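Local coordinates for protein carboxyvinyl-carboxyphosphonate phosphorylmutase (Bacillus anthracis, PDB 4IQD) that belongs to the phosphoenolpyruvate phosphomutase family of TIM-barrel proteins and binds pyruvic acid in this crystal, at residues V85-G99 and M113-Q126. Numbering follows the deposited sequence.
Sequences VRATDLPVLVDIDTG and MVEAKVAAVQIEDQ
L93, V94 and D95 pair in parallel register with A120, V121 and Q122, joining neighbouring strands 92-95 and 120-124 of the TIM barrel through a right-handed beta-alpha-beta unit whose crossover is helix 103-115. The evidence is a backbone ladder: V94 N donates to A120 O (2.9 Å), Q122 N to V94 O (2.8 Å) and I96 N to Q122 O. Past the end of strand 92-95, E124 N donates to D97 O (2.8 Å), so the pairing continues into the type II' turn I96-G99. At the other end, V92 O receives weak bonds from A119 N and A120 N, and a water joins L90 O, V92 N and K117 O.

The two faces of the pair differ. Toward the crossover helix, V94 CG2 meets V118 CG1 (3.7 Å), its CG1 faces the selenium of selenomethionine M113, and I96 CG2 packs on V121 CG1 (3.8 Å) and M113 CE. On the barrel interior, L93 CD1 lies against A120 CB (3.7 Å), and beyond it the face turns polar. Carboxylate and amide stack with planes 28° apart, because D95 and Q122 both swing CG away from the backbone N. D95 OD1 is 3.2 Å from Q122 NE2, but the angle is too poor for a hydrogen bond; a water accepts from NE2 and also lies within hydrogen-bonding distance of D95 OD1 and E124 OE2. Y54 OH hydrogen-bonds Q122 OE1, and D97 N meets D95 OD1 from above the carboxylate plane, closing an Asx turn that helps to orient D95.

D95 belongs to a pyruvic acid pocket, and its OD1 sits 4.4 Å from E124 OE2. Carboxylates and amide are thus linked through ordered waters at the strands' C-terminal ends, beside R165 of the same pocket.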
loop_
_atom_site.group_PDB
_atom_site.type_symbol
_atom_site.label_atom_id
_atom_site.label_comp_id
_atom_site.label_asym_id
_atom_site.label_seq_id
_atom_site.Cartn_x
_atom_site.Cartn_y
_atom_site.Cartn_z
ATOM N N VAL A 85 6.142 8.447 8.314
ATOM C CA VAL A 85 6.329 9.446 9.357
ATOM C C VAL A 85 5.068 10.286 9.570
ATOM O O VAL A 85 4.636 10.484 10.706
ATOM C CB VAL A 85 7.519 10.373 9.043
ATOM C CG1 VAL A 85 7.729 11.369 10.177
ATOM C CG2 VAL A 85 8.778 9.556 8.813
ATOM N N ARG A 86 4.482 10.760 8.472
ATOM C CA ARG A 86 3.270 11.578 8.509
ATOM C C ARG A 86 2.164 10.899 9.298
ATOM O O ARG A 86 1.301 11.556 9.878
ATOM C CB ARG A 86 2.751 11.842 7.093
ATOM C CG ARG A 86 3.520 12.877 6.283
ATOM C CD ARG A 86 2.945 12.980 4.870
ATOM N NE ARG A 86 3.483 14.109 4.115
ATOM C CZ ARG A 86 3.058 14.472 2.907
ATOM N NH1 ARG A 86 3.600 15.516 2.294
ATOM N NH2 ARG A 86 2.087 13.797 2.311
ATOM N N ALA A 87 2.196 9.575 9.315
ATOM C CA ALA A 87 1.114 8.814 9.905
ATOM C C ALA A 87 1.330 8.472 11.371
ATOM O O ALA A 87 0.372 8.348 12.127
ATOM C CB ALA A 87 0.870 7.542 9.100
ATOM N N THR A 88 2.590 8.338 11.775
ATOM C CA THR A 88 2.902 7.753 13.073
ATOM C C THR A 88 3.724 8.653 13.983
ATOM O O THR A 88 3.604 8.574 15.208
ATOM C CB THR A 88 3.675 6.440 12.898
ATOM O OG1 THR A 88 4.914 6.707 12.232
ATOM C CG2 THR A 88 2.866 5.457 12.069
ATOM N N ASP A 89 4.559 9.493 13.380
ATOM C CA ASP A 89 5.546 10.300 14.114
ATOM C C ASP A 89 6.571 9.402 14.817
ATOM O O ASP A 89 7.043 9.709 15.913
ATOM C CB ASP A 89 4.877 11.268 15.103
ATOM C CG ASP A 89 5.815 12.355 15.586
ATOM O OD1 ASP A 89 6.373 13.079 14.736
ATOM O OD2 ASP A 89 5.997 12.478 16.816
ATOM N N LEU A 90 6.900 8.285 14.174
ATOM C CA LEU A 90 7.917 7.366 14.680
ATOM C C LEU A 90 9.192 7.442 13.855
ATOM O O LEU A 90 9.141 7.744 12.664
ATOM C CB LEU A 90 7.404 5.927 14.653
ATOM C CG LEU A 90 6.450 5.502 15.762
ATOM C CD1 LEU A 90 6.112 4.034 15.599
ATOM C CD2 LEU A 90 7.074 5.769 17.116
ATOM N N PRO A 91 10.342 7.161 14.490
ATOM C CA PRO A 91 11.606 7.074 13.757
ATOM C C PRO A 91 11.527 5.951 12.738
ATOM O O PRO A 91 11.130 4.839 13.079
ATOM C CB PRO A 91 12.620 6.712 14.845
ATOM C CG PRO A 91 11.983 7.127 16.124
ATOM C CD PRO A 91 10.523 6.908 15.929
ATOM N N VAL A 92 11.891 6.243 11.498
ATOM C CA VAL A 92 11.838 5.243 10.448
ATOM C C VAL A 92 13.201 5.066 9.799
ATOM O O VAL A 92 13.808 6.032 9.339
ATOM C CB VAL A 92 10.801 5.616 9.376
ATOM C CG1 VAL A 92 10.879 4.659 8.202
ATOM C CG2 VAL A 92 9.404 5.616 9.976
ATOM N N LEU A 93 13.677 3.826 9.794
ATOM C CA LEU A 93 14.892 3.450 9.087
ATOM C C LEU A 93 14.538 3.014 7.675
ATOM O O LEU A 93 13.751 2.087 7.474
ATOM C CB LEU A 93 15.606 2.318 9.826
ATOM C CG LEU A 93 16.730 1.562 9.119
ATOM C CD1 LEU A 93 17.924 2.461 8.823
ATOM C CD2 LEU A 93 17.149 0.378 9.968
ATOM N N VAL A 94 15.124 3.689 6.698
ATOM C CA VAL A 94 14.810 3.427 5.307
ATOM C C VAL A 94 15.966 2.765 4.578
ATOM O O VAL A 94 17.079 3.281 4.552
ATOM C CB VAL A 94 14.437 4.720 4.577
ATOM C CG1 VAL A 94 14.253 4.455 3.095
ATOM C CG2 VAL A 94 13.182 5.316 5.187
ATOM N N ASP A 95 15.684 1.610 3.989
ATOM C CA ASP A 95 16.633 0.932 3.126
ATOM C C ASP A 95 16.785 1.727 1.838
ATOM O O ASP A 95 15.880 1.750 1.004
ATOM C CB ASP A 95 16.133 -0.481 2.820
ATOM C CG ASP A 95 17.020 -1.221 1.830
ATOM O OD1 ASP A 95 18.182 -0.810 1.630
ATOM O OD2 ASP A 95 16.555 -2.231 1.260
ATOM N N ILE A 96 17.931 2.377 1.670
ATOM C CA ILE A 96 18.176 3.145 0.456
ATOM C C ILE A 96 19.105 2.432 -0.526
ATOM O O ILE A 96 19.716 3.070 -1.381
ATOM C CB ILE A 96 18.724 4.553 0.770
ATOM C CG1 ILE A 96 20.109 4.470 1.412
ATOM C CG2 ILE A 96 17.756 5.305 1.673
ATOM C CD1 ILE A 96 20.870 5.775 1.375
ATOM N N ASP A 97 19.185 1.109 -0.416
ATOM C CA ASP A 97 20.066 0.307 -1.265
ATOM C C ASP A 97 21.500 0.834 -1.251
ATOM O O ASP A 97 22.163 0.814 -0.217
ATOM C CB ASP A 97 19.538 0.240 -2.703
ATOM C CG ASP A 97 18.201 -0.468 -2.804
ATOM O OD1 ASP A 97 17.907 -1.317 -1.939
ATOM O OD2 ASP A 97 17.443 -0.177 -3.756
ATOM N N THR A 98 21.967 1.319 -2.396
ATOM C CA THR A 98 23.322 1.846 -2.502
ATOM C C THR A 98 23.350 3.363 -2.695
ATOM O O THR A 98 24.397 3.940 -2.984
ATOM C CB THR A 98 24.093 1.176 -3.651
ATOM O OG1 THR A 98 23.564 1.620 -4.905
ATOM C CG2 THR A 98 23.968 -0.337 -3.563
ATOM N N GLY A 99 22.197 4.006 -2.535
ATOM C CA GLY A 99 22.111 5.450 -2.657
ATOM C C GLY A 99 21.589 5.901 -4.005
ATOM O O GLY A 99 21.578 7.095 -4.305
HETATM N N MSE A 113 15.547 12.280 2.184
HETATM C CA MSE A 113 15.149 11.533 3.371
HETATM C C MSE A 113 15.016 12.451 4.587
HETATM O O MSE A 113 14.123 12.274 5.410
HETATM C CB MSE A 113 16.134 10.395 3.650
HETATM C CG MSE A 113 16.211 9.358 2.531
HETATM SE SE MSE A 113 14.506 8.484 2.129
HETATM C CE MSE A 113 14.920 7.806 0.353
ATOM N N VAL A 114 15.901 13.434 4.693
ATOM C CA VAL A 114 15.820 14.407 5.774
ATOM C C VAL A 114 14.561 15.241 5.604
ATOM O O VAL A 114 13.868 15.551 6.574
ATOM C CB VAL A 114 17.061 15.320 5.809
ATOM C CG1 VAL A 114 16.815 16.534 6.688
ATOM C CG2 VAL A 114 18.277 14.540 6.293
ATOM N N GLU A 115 14.260 15.585 4.358
ATOM C CA GLU A 115 13.033 16.299 4.041
ATOM C C GLU A 115 11.807 15.492 4.448
ATOM O O GLU A 115 10.826 16.047 4.940
ATOM C CB GLU A 115 12.975 16.635 2.554
ATOM C CG GLU A 115 13.964 17.703 2.133
ATOM C CD GLU A 115 13.752 18.152 0.707
ATOM O OE1 GLU A 115 13.192 17.366 -0.083
ATOM O OE2 GLU A 115 14.137 19.292 0.377
ATOM N N ALA A 116 11.875 14.178 4.262
ATOM C CA ALA A 116 10.772 13.299 4.637
ATOM C C ALA A 116 10.745 13.041 6.141
ATOM O O ALA A 116 9.888 12.308 6.633
ATOM C CB ALA A 116 10.856 11.986 3.874
ATOM N N LYS A 117 11.687 13.654 6.854
ATOM C CA LYS A 117 11.857 13.472 8.296
ATOM C C LYS A 117 12.226 12.035 8.642
ATOM O O LYS A 117 11.878 11.532 9.709
ATOM C CB LYS A 117 10.615 13.924 9.072
ATOM C CG LYS A 117 10.211 15.362 8.795
ATOM C CD LYS A 117 8.711 15.557 8.959
ATOM C CE LYS A 117 8.304 15.575 10.419
ATOM N NZ LYS A 117 8.666 16.864 11.076
ATOM N N VAL A 118 12.930 11.377 7.729
ATOM C CA VAL A 118 13.446 10.043 7.988
ATOM C C VAL A 118 14.497 10.131 9.086
ATOM O O VAL A 118 15.332 11.035 9.082
ATOM C CB VAL A 118 14.061 9.427 6.718
ATOM C CG1 VAL A 118 14.728 8.116 7.030
ATOM C CG2 VAL A 118 12.992 9.234 5.658
ATOM N N ALA A 119 14.441 9.200 10.034
ATOM C CA ALA A 119 15.371 9.193 11.158
ATOM C C ALA A 119 16.715 8.544 10.827
ATOM O O ALA A 119 17.748 8.966 11.339
ATOM C CB ALA A 119 14.741 8.511 12.358
ATOM N N ALA A 120 16.694 7.521 9.974
ATOM C CA ALA A 120 17.900 6.762 9.641
ATOM C C ALA A 120 17.811 6.117 8.262
ATOM O O ALA A 120 16.722 5.868 7.756
ATOM C CB ALA A 120 18.158 5.697 10.694
ATOM N N VAL A 121 18.966 5.843 7.662
ATOM C CA VAL A 121 19.015 5.180 6.363
ATOM C C VAL A 121 19.998 4.020 6.359
ATOM O O VAL A 121 21.025 4.058 7.037
ATOM C CB VAL A 121 19.400 6.153 5.231
ATOM C CG1 VAL A 121 18.257 7.121 4.944
ATOM C CG2 VAL A 121 20.686 6.900 5.573
ATOM N N GLN A 122 19.667 2.991 5.585
ATOM C CA GLN A 122 20.525 1.826 5.438
ATOM C C GLN A 122 21.109 1.774 4.041
ATOM O O GLN A 122 20.380 1.678 3.058
ATOM C CB GLN A 122 19.744 0.544 5.702
ATOM C CG GLN A 122 20.475 -0.708 5.259
ATOM C CD GLN A 122 19.545 -1.887 5.066
ATOM O OE1 GLN A 122 18.736 -2.205 5.936
ATOM N NE2 GLN A 122 19.652 -2.540 3.916
ATOM N N ILE A 123 22.432 1.828 3.965
ATOM C CA ILE A 123 23.131 1.794 2.691
ATOM C C ILE A 123 24.052 0.577 2.665
ATOM O O ILE A 123 24.600 0.187 3.695
ATOM C CB ILE A 123 23.922 3.101 2.458
ATOM C CG1 ILE A 123 24.484 3.163 1.039
ATOM C CG2 ILE A 123 25.033 3.262 3.480
ATOM C CD1 ILE A 123 25.304 4.404 0.786
ATOM N N GLU A 124 24.203 -0.033 1.493
ATOM C CA GLU A 124 24.921 -1.299 1.380
ATOM C C GLU A 124 26.095 -1.252 0.408
ATOM O O GLU A 124 26.163 -0.383 -0.462
ATOM C CB GLU A 124 23.957 -2.415 0.975
ATOM C CG GLU A 124 23.378 -2.271 -0.420
ATOM C CD GLU A 124 22.187 -3.184 -0.651
ATOM O OE1 GLU A 124 21.977 -3.618 -1.803
ATOM O OE2 GLU A 124 21.455 -3.465 0.321
ATOM N N ASP A 125 27.015 -2.202 0.564
ATOM C CA ASP A 125 28.199 -2.281 -0.289
ATOM C C ASP A 125 28.016 -3.204 -1.491
ATOM O O ASP A 125 28.973 -3.503 -2.200
ATOM C CB ASP A 125 29.444 -2.688 0.512
ATOM C CG ASP A 125 29.277 -4.009 1.251
ATOM O OD1 ASP A 125 28.229 -4.669 1.103
ATOM O OD2 ASP A 125 30.216 -4.392 1.982
ATOM N N GLN A 126 26.787 -3.652 -1.716
ATOM C CA GLN A 126 26.476 -4.419 -2.911
ATOM C C GLN A 126 26.747 -3.552 -4.124
ATOM O O GLN A 126 26.647 -2.329 -4.054
ATOM C CB GLN A 126 25.016 -4.867 -2.903
ATOM C CG GLN A 126 24.773 -6.195 -2.210
ATOM C CD GLN A 126 24.760 -7.361 -3.179
ATOM O OE1 GLN A 126 24.789 -7.171 -4.396
ATOM N NE2 GLN A 126 24.710 -8.576 -2.646
HETATM O O HOH W 1 11.468 9.083 10.892
HETATM O O HOH W 2 20.813 -1.197 1.971
HETATM O O HOH W 3 19.018 -3.355 0.585
#